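Local coordinates for protein nicastrin (Dictyostelium purpureum, PDB 4R12) that probably serves as an essential subunit of the gamma-secretase complex, the protease that cleaves integral membrane proteins such as Notch receptors within the membrane, at residues 222-227 / 234-239; 325-330 / 407-412; 547-552 / 560-565; 551-556 / 569-574. One frame throughout, in Å; residues are numbered along the deposited sequence.

Contact 1: 222-227 / 234-239; sequences DTTAFF and ADQSSF
The irregular backbone of 222-227 passes the first turn of a helix at 234-239, coming nearest where the CA atoms of T223 and S237 lie 6.2 Å apart. Q236 bridges the gap with its primary amide. CG is anti to the backbone N (chi1 -179°); the chain stays extended beyond it (chi2 178°), and the side chain crosses that of T224 at about a right angle. Q236 OE1 accepts from T224 N at 3.0 Å, and Q236 NE2 donates to T224 OG1 at 2.9 Å in a nearly straight bond (172°) lying in the amide plane. A glutamine suits because it offers an acceptor and a donor to one residue. An alanine here would probably leave T224 N without its acceptor and the loop freer to shift from the helix. The loop follows strand 214-220 and leads to helix 234-252 in the large lobe, whose family is related to the zinc exopeptidases. That helix opens with a wide pi-type turn, in which F239 N bonds to A234 O. One residue after the glutamine, S237 OG donates to D222 O at 2.7 Å, standing above the carbonyl plane, and also pairs with R272. The D222 carboxylate receives the backbone N-H groups of E271 and R272. T223 turns its methyl CG2 to S237 CB, 3.5 Å away, while its OG1 bonds to S231 O.

Contact 2: 325-330 / 407-412; sequences LNQIGR and YSNPYY
Q327 pushes its side chain between Y407, N409 and Y412 of the facing loop. CG stands beside the backbone N, anti to the carbonyl carbon (chi1 -53°), and the chain runs on extended. Q327 NE2 sits 3.2 Å above the plane of the Y407 ring, over its centre, with the amide nearly perpendicular to the ring (84°). Q327 OE1 accepts from N409 ND2 at 3.0 Å, the donor nearly along the C=O axis, and also meets the edge of the Y412 ring, 3.4 Å from Y412 CD2. An alanine in place of Q327 would probably open a gap over the Y407 face and leave N409 ND2 with one acceptor fewer, although D417 would still hold it. An asparagine suits position 409, donating to Q327 while N409 OD1 takes Y411 N at 3.0 Å in an Asx turn and bonds to N421. R330 meets the other loop at S408 and P410. Its chain bends at chi3 (81°), its tip meets that of P410, and P410 CD lies 3.5 Å over one guanidinium face, toward the rim. R330 NE gives S408 O a weak bond, R330 NH2 donates to a water at 2.6 Å, and NH1 bonds to N421 O. The loops follow the parallel neighbouring strands 319-325 and 397-401; helix 234-252 touches them through D235 and Q236, and helix 427-441 packs on L325 and I328.

Contact 3: 547-552 / 560-565; sequences NALSLG and NVWKIV
G552 and V565 meet just beyond the open end of a two-stranded antiparallel hairpin, 553-556 with 561-564, whose turn carries a G1 beta bulge where N560 and V561 both face D556. V565 N donates to G552 O at 2.8 Å, nearly in line with the carbonyl. I564 adds a CA-H...O contact to the same oxygen, its CA 3.6 Å from G552 O, which is thus approached by two successive residues. The V565 side chain can be followed outward from there: CB lies 4.1 Å from G552 O, and CG2, set between the backbone N and the carbonyl carbon of V565, closes to 3.3 Å of G552 O and also touches G552 C. A beta-branched residue thus covers the acceptor with a methyl group at this exposed edge. Just before the hairpin, S550 shapes the chain by an ST turn, S550 OG accepting from G552 N at 3.1 Å, and the same hydroxyl bonds to P570 O. Further in, L549 and W562 reach toward each other tip to tip. A leucine and the six-membered ring of a tryptophan both offer apolar surface and suit the buried space between the hairpin and strand 192-203, where each rests on P194. F555 meets the indole edge-to-face, and NE1 has weak bonds to E193 and G490. The L549 methyl CD2 ends equally near two indole carbons, CH2 and CZ3 of W562, 3.9 Å from each.

Contact 4: 551-556 / 569-574; sequences LGFDFD and YPIFTE. With NAG (2-acetamido-2-deoxy-beta-D-glucopyranose), chain F.
Y569 has its ring between a leucine and a sugar. Over one face lies L551 CB, 3.6 Å from the ring centroid and only 3° off the normal, a well-centred CH-pi contact. Against the opposite face, offset toward the rim, comes C6 of the N-acetylglucosamine, 3.3 Å from Y569 CZ, while the sugar's O5 approaches Y569 CE2 at 3.2 Å. The second flat group, the F553 ring, carries I571 CD1 over one face, toward the rim and 4.0 Å above it. At its edge, near the ring plane, is F572 O, 3.9 Å from F553 CZ. F553 CZ also touches T573 CG2 at 3.6 Å. The T573 methyl sits beside the backbone N, anti to the carbonyl carbon, which leaves OG1 to bond with S183. L187 of helix 183-189 and P194 also border F553, so a phenylalanine fits this apolar setting. Between the two rings G552 slips past without a side chain: a beta carbon would stand only 3.0 Å from I571 CD1, a clash, and tightly against Y569 CB. No hydrogen bond joins the segments directly; the CH-pi contact of L551 joins the loop residues, and F553 packs the start of strand 553-556 on I571 and on T573 of strand 572-575, which pairs with strands 21-29 and 192-203. At the outer end lies an N-glycan site, the sugar on N566 resting on the face of Y569.

How the contacts relate
Along the chain contacts 1 and 2 come first, both in the large lobe, and contacts 3 and 4 follow near the C-terminal end. Contacts 1 and 2 have centres 10 Å apart and join around the start of helix 234-252, where D235 OD1 probably bonds to G329 N and Q236 NE2 to Y412 OH. Contacts 3 and 4 nearly coincide, their centres 3 Å apart; they share L551 and G552 and both use the hairpin 553-556/561-564. Contacts 2 and 3 are 31 Å apart between centres, on opposite sides of the chain's centre. One pair organises loops within the large lobe; the other fixes a later hairpin to the chain leading into it and to that entering strand 572-575.

Contact 1: 222-227 / 234-239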
# COMPACT_ATOMS: atom_id res chain seq x y z
N ASP A 222 2.10 0.72 1.62
CA ASP A 222 0.72 0.87 1.16
C ASP A 222 0.62 0.65 -0.36
O ASP A 222 1.62 0.75 -1.08
CB ASP A 222 0.14 2.24 1.54
CG ASP A 222 0.85 3.39 0.87
OD1 ASP A 222 2.09 3.46 0.95
OD2 ASP A 222 0.16 4.24 0.25
N THR A 223 -0.58 0.32 -0.81
CA THR A 223 -0.81 -0.06 -2.20
C THR A 223 -2.00 0.69 -2.78
O THR A 223 -2.69 1.44 -2.07
CB THR A 223 -1.09 -1.56 -2.32
OG1 THR A 223 -2.14 -1.90 -1.40
CG2 THR A 223 0.17 -2.38 -2.00
N THR A 224 -2.25 0.49 -4.07
CA THR A 224 -3.41 1.10 -4.73
C THR A 224 -4.09 0.11 -5.65
O THR A 224 -3.50 -0.89 -6.04
CB THR A 224 -3.03 2.34 -5.55
OG1 THR A 224 -1.97 2.01 -6.46
CG2 THR A 224 -2.60 3.48 -4.65
N ALA A 225 -5.33 0.44 -6.01
CA ALA A 225 -6.11 -0.35 -6.95
C ALA A 225 -7.38 0.43 -7.31
O ALA A 225 -7.73 1.41 -6.63
CB ALA A 225 -6.47 -1.69 -6.37
N PHE A 226 -8.04 0.00 -8.37
CA PHE A 226 -9.34 0.55 -8.73
C PHE A 226 -10.30 0.12 -7.62
O PHE A 226 -11.06 0.93 -7.10
CB PHE A 226 -9.81 0.03 -10.09
CG PHE A 226 -11.01 0.77 -10.65
CD1 PHE A 226 -12.29 0.46 -10.24
CD2 PHE A 226 -10.83 1.78 -11.59
CE1 PHE A 226 -13.39 1.13 -10.75
CE2 PHE A 226 -11.93 2.47 -12.12
CZ PHE A 226 -13.21 2.14 -11.69
N PHE A 227 -10.24 -1.16 -7.27
CA PHE A 227 -11.03 -1.74 -6.18
C PHE A 227 -10.12 -1.93 -4.98
O PHE A 227 -9.38 -2.91 -4.91
CB PHE A 227 -11.65 -3.09 -6.59
CG PHE A 227 -12.53 -2.99 -7.80
CD1 PHE A 227 -13.77 -2.38 -7.73
CD2 PHE A 227 -12.11 -3.49 -9.02
CE1 PHE A 227 -14.58 -2.26 -8.85
CE2 PHE A 227 -12.91 -3.38 -10.14
CZ PHE A 227 -14.15 -2.77 -10.06
N ALA A 234 1.24 -6.87 -5.16
CA ALA A 234 2.33 -7.79 -4.91
C ALA A 234 3.68 -7.17 -5.32
O ALA A 234 4.56 -7.01 -4.48
CB ALA A 234 2.09 -9.11 -5.64
N ASP A 235 3.82 -6.75 -6.57
CA ASP A 235 5.10 -6.12 -6.96
C ASP A 235 5.16 -4.67 -6.50
O ASP A 235 6.23 -4.17 -6.15
CB ASP A 235 5.34 -6.20 -8.47
CG ASP A 235 6.83 -6.07 -8.81
OD1 ASP A 235 7.66 -6.52 -7.98
OD2 ASP A 235 7.17 -5.52 -9.88
N GLN A 236 4.01 -3.98 -6.52
CA GLN A 236 3.97 -2.59 -6.10
C GLN A 236 4.58 -2.37 -4.72
O GLN A 236 5.40 -1.47 -4.53
CB GLN A 236 2.52 -2.08 -6.09
CG GLN A 236 2.39 -0.62 -5.67
CD GLN A 236 0.95 -0.14 -5.73
OE1 GLN A 236 0.02 -0.91 -5.47
NE2 GLN A 236 0.76 1.12 -6.08
N SER A 237 4.20 -3.21 -3.76
CA SER A 237 4.67 -3.04 -2.38
C SER A 237 4.92 -4.35 -1.61
O SER A 237 5.93 -4.50 -0.94
CB SER A 237 3.65 -2.23 -1.57
OG SER A 237 3.41 -0.95 -2.12
N SER A 238 3.96 -5.28 -1.67
CA SER A 238 3.91 -6.31 -0.63
C SER A 238 5.00 -7.38 -0.79
O SER A 238 5.41 -7.99 0.21
CB SER A 238 2.51 -6.93 -0.58
OG SER A 238 2.19 -7.61 -1.78
N PHE A 239 5.50 -7.60 -2.00
CA PHE A 239 6.67 -8.49 -2.13
C PHE A 239 7.82 -7.92 -1.29
O PHE A 239 8.41 -8.65 -0.47
CB PHE A 239 7.08 -8.69 -3.60
CG PHE A 239 8.20 -9.69 -3.82
CD1 PHE A 239 9.53 -9.36 -3.56
CD2 PHE A 239 7.93 -10.95 -4.35
CE1 PHE A 239 10.56 -10.27 -3.80
CE2 PHE A 239 8.96 -11.85 -4.60
CZ PHE A 239 10.27 -11.51 -4.32

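Contact 2: 325-330 / 407-412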
# COMPACT_ATOMS: atom_id res chain seq x y z
N LEU A 325 13.60 -0.28 -0.75
CA LEU A 325 13.08 -1.33 -1.61
C LEU A 325 11.85 -0.78 -2.34
O LEU A 325 10.94 -0.29 -1.71
CB LEU A 325 12.71 -2.56 -0.78
CG LEU A 325 13.82 -3.06 0.14
CD1 LEU A 325 13.36 -4.35 0.79
CD2 LEU A 325 15.12 -3.26 -0.64
N ASN A 326 11.84 -0.86 -3.67
CA ASN A 326 10.71 -0.28 -4.39
C ASN A 326 10.42 -1.02 -5.69
O ASN A 326 10.96 -0.68 -6.75
CB ASN A 326 10.96 1.20 -4.66
CG ASN A 326 9.66 1.95 -4.95
OD1 ASN A 326 8.94 1.60 -5.87
ND2 ASN A 326 9.35 2.95 -4.12
N GLN A 327 9.54 -2.02 -5.56
CA GLN A 327 9.19 -3.03 -6.58
C GLN A 327 10.38 -3.95 -6.90
O GLN A 327 11.19 -3.66 -7.79
CB GLN A 327 8.66 -2.35 -7.86
CG GLN A 327 7.49 -1.39 -7.59
CD GLN A 327 6.67 -1.10 -8.84
OE1 GLN A 327 5.67 -1.76 -9.11
NE2 GLN A 327 7.11 -0.12 -9.62
N ILE A 328 10.47 -5.06 -6.18
CA ILE A 328 11.63 -5.95 -6.32
C ILE A 328 11.25 -7.41 -6.57
O ILE A 328 12.10 -8.31 -6.51
CB ILE A 328 12.55 -5.87 -5.08
CG1 ILE A 328 11.82 -6.31 -3.80
CG2 ILE A 328 13.13 -4.45 -4.92
CD1 ILE A 328 12.77 -6.46 -2.59
N GLY A 329 9.97 -7.63 -6.90
CA GLY A 329 9.43 -8.98 -7.04
C GLY A 329 9.32 -9.48 -8.47
O GLY A 329 8.89 -10.62 -8.73
N ARG A 330 9.70 -8.63 -9.42
CA ARG A 330 9.75 -9.07 -10.81
C ARG A 330 11.09 -8.82 -11.44
O ARG A 330 11.17 -8.27 -12.53
CB ARG A 330 8.69 -8.37 -11.65
CG ARG A 330 7.36 -9.02 -11.59
CD ARG A 330 6.37 -8.31 -12.50
NE ARG A 330 6.48 -8.71 -13.89
CZ ARG A 330 5.88 -9.77 -14.43
NH1 ARG A 330 5.14 -10.58 -13.69
NH2 ARG A 330 6.03 -10.02 -15.73
N TYR A 407 8.47 0.44 -15.79
CA TYR A 407 8.15 -0.55 -14.76
C TYR A 407 8.11 -1.97 -15.31
O TYR A 407 7.57 -2.21 -16.39
CB TYR A 407 6.78 -0.25 -14.12
CG TYR A 407 6.73 0.86 -13.09
CD1 TYR A 407 7.89 1.44 -12.58
CD2 TYR A 407 5.50 1.31 -12.60
CE1 TYR A 407 7.82 2.45 -11.61
CE2 TYR A 407 5.43 2.31 -11.63
CZ TYR A 407 6.59 2.88 -11.15
OH TYR A 407 6.50 3.87 -10.19
N SER A 408 8.68 -2.92 -14.58
CA SER A 408 8.50 -4.32 -14.93
C SER A 408 7.09 -4.81 -14.53
O SER A 408 6.51 -5.66 -15.19
CB SER A 408 9.58 -5.18 -14.25
OG SER A 408 10.87 -4.79 -14.74
N ASN A 409 6.56 -4.27 -13.44
CA ASN A 409 5.17 -4.50 -13.03
C ASN A 409 4.17 -4.17 -14.14
O ASN A 409 3.97 -3.00 -14.47
CB ASN A 409 4.86 -3.66 -11.79
CG ASN A 409 3.56 -4.07 -11.09
OD1 ASN A 409 2.78 -4.87 -11.61
ND2 ASN A 409 3.31 -3.50 -9.91
N PRO A 410 3.52 -5.20 -14.72
CA PRO A 410 2.55 -4.95 -15.80
C PRO A 410 1.14 -4.63 -15.28
O PRO A 410 0.25 -4.34 -16.08
CB PRO A 410 2.57 -6.27 -16.57
CG PRO A 410 2.85 -7.30 -15.52
CD PRO A 410 3.75 -6.64 -14.51
N TYR A 411 0.96 -4.67 -13.97
CA TYR A 411 -0.35 -4.42 -13.38
C TYR A 411 -0.26 -3.44 -12.23
O TYR A 411 -0.85 -3.65 -11.17
CB TYR A 411 -0.98 -5.75 -12.91
CG TYR A 411 -1.31 -6.64 -14.07
CD1 TYR A 411 -2.30 -6.29 -14.98
CD2 TYR A 411 -0.63 -7.83 -14.28
CE1 TYR A 411 -2.61 -7.11 -16.06
CE2 TYR A 411 -0.92 -8.66 -15.36
CZ TYR A 411 -1.91 -8.29 -16.25
OH TYR A 411 -2.20 -9.10 -17.32
N TYR A 412 0.47 -2.34 -12.44
CA TYR A 412 0.68 -1.40 -11.35
C TYR A 412 -0.63 -0.75 -10.88
O TYR A 412 -1.37 -0.18 -11.68
CB TYR A 412 1.68 -0.30 -11.77
CG TYR A 412 2.00 0.63 -10.63
CD1 TYR A 412 1.22 1.75 -10.39
CD2 TYR A 412 3.07 0.36 -9.78
CE1 TYR A 412 1.50 2.60 -9.33
CE2 TYR A 412 3.36 1.20 -8.72
CZ TYR A 412 2.57 2.31 -8.50
OH TYR A 412 2.84 3.15 -7.44
O HOH W 1 8.02 -8.42 -16.24

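Contact 3: 547-552 / 560-565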
# COMPACT_ATOMS: atom_id res chain seq x y z
N ASN A 547 2.33 8.93 12.67
CA ASN A 547 1.33 9.51 11.77
C ASN A 547 1.82 9.61 10.31
O ASN A 547 2.94 10.05 10.06
CB ASN A 547 0.95 10.93 12.21
CG ASN A 547 0.08 10.96 13.45
OD1 ASN A 547 -0.49 9.95 13.89
ND2 ASN A 547 -0.07 12.16 14.01
N ALA A 548 0.96 9.22 9.38
CA ALA A 548 1.21 9.42 7.96
C ALA A 548 0.01 10.20 7.42
O ALA A 548 -1.07 9.65 7.23
CB ALA A 548 1.38 8.10 7.23
N LEU A 549 0.23 11.50 7.21
CA LEU A 549 -0.84 12.46 6.97
C LEU A 549 -0.27 13.68 6.26
O LEU A 549 0.81 14.16 6.61
CB LEU A 549 -1.51 12.88 8.29
CG LEU A 549 -2.59 13.98 8.26
CD1 LEU A 549 -3.85 13.49 7.57
CD2 LEU A 549 -2.92 14.49 9.66
N SER A 550 -0.99 14.16 5.25
CA SER A 550 -0.54 15.32 4.49
C SER A 550 -0.30 16.51 5.40
O SER A 550 -1.05 16.73 6.35
CB SER A 550 -1.57 15.69 3.42
OG SER A 550 -1.16 16.85 2.71
N LEU A 551 0.75 17.26 5.13
CA LEU A 551 1.01 18.49 5.87
C LEU A 551 0.03 19.60 5.47
O LEU A 551 0.00 20.68 6.08
CB LEU A 551 2.45 18.95 5.66
CG LEU A 551 3.55 18.04 6.22
CD1 LEU A 551 4.92 18.60 5.88
CD2 LEU A 551 3.40 17.85 7.72
N GLY A 552 -0.77 19.34 4.44
CA GLY A 552 -1.74 20.32 3.96
C GLY A 552 -2.99 20.44 4.81
O GLY A 552 -3.78 21.36 4.62
N ASN A 560 -14.57 21.46 15.21
CA ASN A 560 -14.33 20.01 15.24
C ASN A 560 -14.31 19.40 13.84
O ASN A 560 -15.07 18.48 13.53
CB ASN A 560 -15.37 19.31 16.11
CG ASN A 560 -14.82 18.06 16.77
OD1 ASN A 560 -15.22 16.95 16.45
ND2 ASN A 560 -13.88 18.25 17.70
N VAL A 561 -13.42 19.92 13.00
CA VAL A 561 -13.38 19.57 11.59
C VAL A 561 -11.96 19.64 11.02
O VAL A 561 -11.12 20.39 11.53
CB VAL A 561 -14.31 20.50 10.77
CG1 VAL A 561 -13.73 21.91 10.68
CG2 VAL A 561 -14.55 19.95 9.40
N TRP A 562 -11.67 18.84 10.00
CA TRP A 562 -10.42 18.97 9.26
C TRP A 562 -10.48 20.23 8.41
O TRP A 562 -11.53 20.54 7.84
CB TRP A 562 -10.17 17.75 8.37
CG TRP A 562 -9.82 16.47 9.09
CD1 TRP A 562 -10.63 15.39 9.25
CD2 TRP A 562 -8.57 16.14 9.71
NE1 TRP A 562 -9.96 14.40 9.95
CE2 TRP A 562 -8.70 14.84 10.24
CE3 TRP A 562 -7.35 16.82 9.87
CZ2 TRP A 562 -7.66 14.21 10.93
CZ3 TRP A 562 -6.32 16.19 10.56
CH2 TRP A 562 -6.48 14.89 11.08
N LYS A 563 -9.35 20.94 8.30
CA LYS A 563 -9.23 22.11 7.43
C LYS A 563 -8.05 21.98 6.46
O LYS A 563 -6.98 21.50 6.84
CB LYS A 563 -9.06 23.39 8.27
CG LYS A 563 -10.33 23.91 8.91
CD LYS A 563 -10.89 25.11 8.15
CE LYS A 563 -12.01 25.81 8.91
NZ LYS A 563 -11.54 26.52 10.14
N ILE A 564 -8.24 22.42 5.22
CA ILE A 564 -7.14 22.52 4.28
C ILE A 564 -6.41 23.86 4.47
O ILE A 564 -6.95 24.91 4.15
CB ILE A 564 -7.60 22.39 2.82
CG1 ILE A 564 -8.35 21.07 2.60
CG2 ILE A 564 -6.41 22.48 1.88
CD1 ILE A 564 -8.99 20.96 1.22
N VAL A 565 -5.20 23.80 5.00
CA VAL A 565 -4.43 25.02 5.26
C VAL A 565 -3.41 25.28 4.16
O VAL A 565 -2.88 26.38 4.05
CB VAL A 565 -3.72 24.94 6.62
CG1 VAL A 565 -4.75 24.84 7.74
CG2 VAL A 565 -2.78 23.73 6.66

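Contact 4: 551-556 / 569-574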
# COMPACT_ATOMS: atom_id res chain seq x y z
N LEU A 551 0.75 17.26 5.13
CA LEU A 551 1.01 18.49 5.87
C LEU A 551 0.03 19.60 5.47
O LEU A 551 0.00 20.68 6.08
CB LEU A 551 2.45 18.95 5.66
CG LEU A 551 3.55 18.04 6.22
CD1 LEU A 551 4.92 18.60 5.88
CD2 LEU A 551 3.40 17.85 7.72
N GLY A 552 -0.77 19.34 4.44
CA GLY A 552 -1.74 20.32 3.96
C GLY A 552 -2.99 20.44 4.81
O GLY A 552 -3.78 21.36 4.62
N PHE A 553 -3.15 19.50 5.75
CA PHE A 553 -4.32 19.46 6.63
C PHE A 553 -3.99 19.98 8.02
O PHE A 553 -2.86 19.85 8.48
CB PHE A 553 -4.87 18.03 6.78
CG PHE A 553 -5.46 17.46 5.53
CD1 PHE A 553 -6.54 18.06 4.91
CD2 PHE A 553 -4.95 16.29 4.98
CE1 PHE A 553 -7.09 17.52 3.76
CE2 PHE A 553 -5.48 15.74 3.83
CZ PHE A 553 -6.56 16.36 3.21
N ASP A 554 -5.00 20.52 8.69
CA ASP A 554 -4.94 20.81 10.11
C ASP A 554 -6.30 20.49 10.74
O ASP A 554 -7.33 20.52 10.06
CB ASP A 554 -4.55 22.27 10.36
CG ASP A 554 -4.24 22.56 11.82
OD1 ASP A 554 -3.91 21.60 12.56
OD2 ASP A 554 -4.32 23.73 12.24
N PHE A 555 -6.31 20.16 12.03
CA PHE A 555 -7.57 19.89 12.69
C PHE A 555 -8.01 21.05 13.57
O PHE A 555 -7.32 21.42 14.52
CB PHE A 555 -7.51 18.61 13.53
CG PHE A 555 -8.84 18.18 14.06
CD1 PHE A 555 -9.74 17.51 13.24
CD2 PHE A 555 -9.21 18.47 15.36
CE1 PHE A 555 -10.98 17.12 13.72
CE2 PHE A 555 -10.45 18.09 15.85
CZ PHE A 555 -11.33 17.42 15.03
N ASP A 556 -9.15 21.63 13.23
CA ASP A 556 -9.74 22.71 14.01
C ASP A 556 -10.61 22.14 15.13
O ASP A 556 -11.69 21.61 14.86
CB ASP A 556 -10.56 23.63 13.11
CG ASP A 556 -11.33 24.69 13.89
OD1 ASP A 556 -10.80 25.17 14.92
OD2 ASP A 556 -12.45 25.04 13.48
N TYR A 569 0.38 20.78 -0.69
CA TYR A 569 0.61 19.41 -0.24
C TYR A 569 -0.47 18.50 -0.84
O TYR A 569 -1.47 18.99 -1.37
CB TYR A 569 0.62 19.34 1.29
CG TYR A 569 1.83 20.02 1.93
CD1 TYR A 569 3.09 19.44 1.87
CD2 TYR A 569 1.69 21.23 2.61
CE1 TYR A 569 4.19 20.06 2.46
CE2 TYR A 569 2.78 21.85 3.21
CZ TYR A 569 4.03 21.26 3.13
OH TYR A 569 5.11 21.87 3.71
N PRO A 570 -0.26 17.17 -0.80
CA PRO A 570 -1.28 16.32 -1.41
C PRO A 570 -2.61 16.39 -0.66
O PRO A 570 -2.63 16.25 0.56
CB PRO A 570 -0.67 14.90 -1.35
CG PRO A 570 0.44 14.98 -0.37
CD PRO A 570 0.93 16.40 -0.38
N ILE A 571 -3.70 16.62 -1.38
CA ILE A 571 -5.01 16.68 -0.75
C ILE A 571 -5.91 15.57 -1.26
O ILE A 571 -6.47 15.67 -2.36
CB ILE A 571 -5.72 18.02 -1.02
CG1 ILE A 571 -4.86 19.18 -0.53
CG2 ILE A 571 -7.10 18.02 -0.35
CD1 ILE A 571 -4.56 19.14 0.96
N PHE A 572 -6.05 14.51 -0.47
CA PHE A 572 -6.92 13.39 -0.80
C PHE A 572 -7.80 13.10 0.40
O PHE A 572 -7.29 12.95 1.51
CB PHE A 572 -6.13 12.13 -1.19
CG PHE A 572 -5.28 12.32 -2.40
CD1 PHE A 572 -5.80 12.09 -3.66
CD2 PHE A 572 -3.97 12.72 -2.29
CE1 PHE A 572 -5.01 12.26 -4.80
CE2 PHE A 572 -3.19 12.89 -3.42
CZ PHE A 572 -3.72 12.66 -4.67
N THR A 573 -9.10 13.02 0.17
CA THR A 573 -10.04 12.76 1.25
C THR A 573 -11.07 11.75 0.79
O THR A 573 -11.82 12.00 -0.17
CB THR A 573 -10.78 14.05 1.72
OG1 THR A 573 -11.55 14.58 0.63
CG2 THR A 573 -9.79 15.09 2.23
N GLU A 574 -11.13 10.63 1.48
CA GLU A 574 -12.04 9.57 1.10
C GLU A 574 -13.42 9.80 1.67
O GLU A 574 -13.57 10.14 2.85
CB GLU A 574 -11.51 8.22 1.57
CG GLU A 574 -12.44 7.05 1.30
CD GLU A 574 -11.84 5.75 1.78
OE1 GLU A 574 -12.25 5.25 2.85
OE2 GLU A 574 -10.94 5.24 1.09
C1 NAG F . 2.75 25.60 1.32
C2 NAG F . 3.63 26.64 1.95
C3 NAG F . 5.05 26.65 1.40
C4 NAG F . 5.58 25.25 1.15
C5 NAG F . 4.55 24.37 0.49
C6 NAG F . 4.98 22.91 0.40
C7 NAG F . 2.25 28.31 2.79
C8 NAG F . 0.79 28.48 2.52
N2 NAG F . 2.98 27.91 1.78
O3 NAG F . 5.88 27.23 2.39
O4 NAG F . 6.74 25.36 0.36
O5 NAG F . 3.47 24.41 1.40
O6 NAG F . 5.41 22.53 -0.90
O7 NAG F . 2.77 28.52 3.87